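Local coordinates for protein vibralactone Cyclase (Boreostereum vibrans, PDB 6KD0) that probably catalyses the cyclization that forms the fused bicyclic beta-lactone of vibralactone, using an alpha/beta-hydrolase fold, at residues L98-C103 with Y116-I121. Residues are numbered along the deposited sequence; the frame is centred on the assembly and turned at random.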
loop_
_atom_site.group_PDB
_atom_site.type_symbol
_atom_site.label_atom_id
_atom_site.label_comp_id
_atom_site.label_asym_id
_atom_site.label_seq_id
_atom_site.Cartn_x
_atom_site.Cartn_y
_atom_site.Cartn_z
ATOM N N LEU A 98 -8.271 10.476 -2.705
ATOM C CA LEU A 98 -7.510 9.330 -2.221
ATOM C C LEU A 98 -6.700 8.743 -3.373
ATOM O O LEU A 98 -7.271 8.357 -4.396
ATOM C CB LEU A 98 -8.439 8.257 -1.649
ATOM C CG LEU A 98 -7.764 6.930 -1.283
ATOM C CD1 LEU A 98 -6.865 7.078 -0.055
ATOM C CD2 LEU A 98 -8.808 5.837 -1.067
ATOM N N TYR A 99 -5.384 8.654 -3.208
ATOM C CA TYR A 99 -4.500 8.123 -4.249
ATOM C C TYR A 99 -3.950 6.793 -3.746
ATOM O O TYR A 99 -3.215 6.768 -2.756
ATOM C CB TYR A 99 -3.383 9.117 -4.553
ATOM C CG TYR A 99 -2.466 8.716 -5.676
ATOM C CD1 TYR A 99 -2.818 8.994 -6.994
ATOM C CD2 TYR A 99 -1.235 8.118 -5.424
ATOM C CE1 TYR A 99 -2.001 8.659 -8.044
ATOM C CE2 TYR A 99 -0.397 7.765 -6.482
ATOM C CZ TYR A 99 -0.794 8.057 -7.791
ATOM O OH TYR A 99 0.012 7.749 -8.859
ATOM N N TRP A 100 -4.306 5.701 -4.420
ATOM C CA TRP A 100 -4.078 4.345 -3.930
ATOM C C TRP A 100 -3.031 3.643 -4.786
ATOM O O TRP A 100 -3.120 3.662 -6.025
ATOM C CB TRP A 100 -5.395 3.550 -3.924
ATOM C CG TRP A 100 -5.165 2.118 -3.623
ATOM C CD1 TRP A 100 -4.860 1.126 -4.525
ATOM C CD2 TRP A 100 -5.129 1.508 -2.327
ATOM N NE1 TRP A 100 -4.670 -0.064 -3.864
ATOM C CE2 TRP A 100 -4.836 0.140 -2.518
ATOM C CE3 TRP A 100 -5.347 1.977 -1.024
ATOM C CZ2 TRP A 100 -4.746 -0.761 -1.455
ATOM C CZ3 TRP A 100 -5.247 1.076 0.033
ATOM C CH2 TRP A 100 -4.947 -0.276 -0.195
ATOM N N VAL A 101 -2.045 3.018 -4.132
ATOM C CA VAL A 101 -0.952 2.323 -4.814
ATOM C C VAL A 101 -1.020 0.835 -4.483
ATOM O O VAL A 101 -0.752 0.416 -3.340
ATOM C CB VAL A 101 0.416 2.895 -4.434
ATOM C CG1 VAL A 101 1.482 2.395 -5.429
ATOM C CG2 VAL A 101 0.347 4.404 -4.398
ATOM N N HIS A 102 -1.274 0.025 -5.516
ATOM C CA HIS A 102 -1.517 -1.403 -5.349
ATOM C C HIS A 102 -0.237 -2.178 -5.013
ATOM O O HIS A 102 0.892 -1.707 -5.200
ATOM C CB HIS A 102 -2.165 -1.975 -6.625
ATOM C CG HIS A 102 -1.214 -2.104 -7.773
ATOM N ND1 HIS A 102 -0.258 -3.096 -7.840
ATOM C CD2 HIS A 102 -1.078 -1.374 -8.906
ATOM C CE1 HIS A 102 0.445 -2.955 -8.952
ATOM N NE2 HIS A 102 -0.036 -1.918 -9.619
ATOM N N CYS A 103 -0.438 -3.414 -4.565
ATOM C CA CYS A 103 0.624 -4.297 -4.112
ATOM C C CYS A 103 1.217 -5.094 -5.271
ATOM O O CYS A 103 0.830 -4.949 -6.443
ATOM C CB CYS A 103 0.094 -5.264 -3.061
ATOM S SG CYS A 103 -0.840 -6.650 -3.805
ATOM N N TYR A 116 -12.636 -3.481 -6.782
ATOM C CA TYR A 116 -13.869 -3.551 -5.999
ATOM C C TYR A 116 -13.721 -2.818 -4.675
ATOM O O TYR A 116 -14.614 -2.049 -4.285
ATOM C CB TYR A 116 -14.285 -5.006 -5.773
ATOM C CG TYR A 116 -14.954 -5.637 -6.984
ATOM C CD1 TYR A 116 -14.771 -5.113 -8.263
ATOM C CD2 TYR A 116 -15.748 -6.762 -6.849
ATOM C CE1 TYR A 116 -15.373 -5.692 -9.375
ATOM C CE2 TYR A 116 -16.360 -7.343 -7.944
ATOM C CZ TYR A 116 -16.170 -6.810 -9.200
ATOM O OH TYR A 116 -16.769 -7.396 -10.277
ATOM N N ASP A 117 -12.575 -2.985 -3.999
ATOM C CA ASP A 117 -12.411 -2.315 -2.713
ATOM C C ASP A 117 -12.572 -0.809 -2.881
ATOM O O ASP A 117 -13.260 -0.160 -2.088
ATOM C CB ASP A 117 -11.046 -2.642 -2.108
ATOM C CG ASP A 117 -11.053 -3.926 -1.285
ATOM O OD1 ASP A 117 -12.016 -4.145 -0.530
ATOM O OD2 ASP A 117 -10.095 -4.723 -1.393
ATOM N N LEU A 118 -12.010 -0.249 -3.962
ATOM C CA LEU A 118 -12.069 1.202 -4.131
ATOM C C LEU A 118 -13.467 1.655 -4.561
ATOM O O LEU A 118 -13.913 2.731 -4.135
ATOM C CB LEU A 118 -11.004 1.676 -5.126
ATOM C CG LEU A 118 -9.554 1.538 -4.615
ATOM C CD1 LEU A 118 -8.539 1.968 -5.669
ATOM C CD2 LEU A 118 -9.326 2.331 -3.315
ATOM N N ARG A 119 -14.186 0.841 -5.355
ATOM C CA ARG A 119 -15.588 1.150 -5.623
ATOM C C ARG A 119 -16.334 1.285 -4.309
ATOM O O ARG A 119 -17.115 2.226 -4.109
ATOM C CB ARG A 119 -16.241 0.068 -6.481
ATOM C CG ARG A 119 -15.790 0.011 -7.911
ATOM C CD ARG A 119 -16.351 -1.241 -8.556
ATOM N NE ARG A 119 -15.640 -1.618 -9.769
ATOM C CZ ARG A 119 -16.225 -1.826 -10.944
ATOM N NH1 ARG A 119 -17.546 -1.686 -11.077
ATOM N NH2 ARG A 119 -15.496 -2.183 -11.976
ATOM N N ILE A 120 -16.068 0.361 -3.380
ATOM C CA ILE A 120 -16.751 0.409 -2.098
ATOM C C ILE A 120 -16.334 1.658 -1.335
ATOM O O ILE A 120 -17.186 2.436 -0.870
ATOM C CB ILE A 120 -16.467 -0.887 -1.321
ATOM C CG1 ILE A 120 -17.118 -2.051 -2.075
ATOM C CG2 ILE A 120 -16.948 -0.779 0.120
ATOM C CD1 ILE A 120 -16.597 -3.397 -1.711
ATOM N N ILE A 121 -15.022 1.933 -1.307
ATOM C CA ILE A 121 -14.504 2.973 -0.425
ATOM C C ILE A 121 -14.963 4.336 -0.904
ATOM O O ILE A 121 -15.360 5.190 -0.100
ATOM C CB ILE A 121 -12.964 2.891 -0.325
ATOM C CG1 ILE A 121 -12.551 1.771 0.639
ATOM C CG2 ILE A 121 -12.381 4.244 0.107
ATOM C CD1 ILE A 121 -11.077 1.437 0.614
#
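L118 pushes both of its methyls against W100. CD1 meets the root of the indole, 3.9 Å from W100 CB and equally close to W100 CG and CD1, in an oblique approach. The other branch, CD2, sits over one face of the indole, 4.0 Å above the ring plane and shifted toward the rim. What brings the fork to the strand is the first torsion of L118, which sets CG anti to the carbonyl carbon (chi1 -69°). In W100 the CG lies anti to the backbone N (chi1 172°), which lays the ring where the two L118 methyls meet its root and face.

Two residues back along the strand, on the same side of it, L98 reaches toward the helix with CD2. That methyl touches two helix residues, 4.2 Å from L118 CD2 and 4.1 Å from I121 CG2; the L98 side chain runs at about a right angle to that of I121. Strands 97-101 and 128-132 are parallel neighbours in the central sheet of the alpha/beta-hydrolase fold, and helix 115-125, packed on one face of it, connects them in a beta-alpha-beta crossover; the axes of strand 98-101 and helix 116-121 come within 11.4 Å and run nearly antiparallel. An alanine in place of L118 would probably open a gap between helix and sheet, taking the leucine methyl off the indole face and leaving L98 CD2 with I121 as its partner on this helix segment. S131 of strand 128-132 is touched by both W100 and L118, while W100 NE1 makes a weak hydrogen bond to D114 just ahead of the helix. On the helix itself, D117 pairs with R318 in a salt bridge.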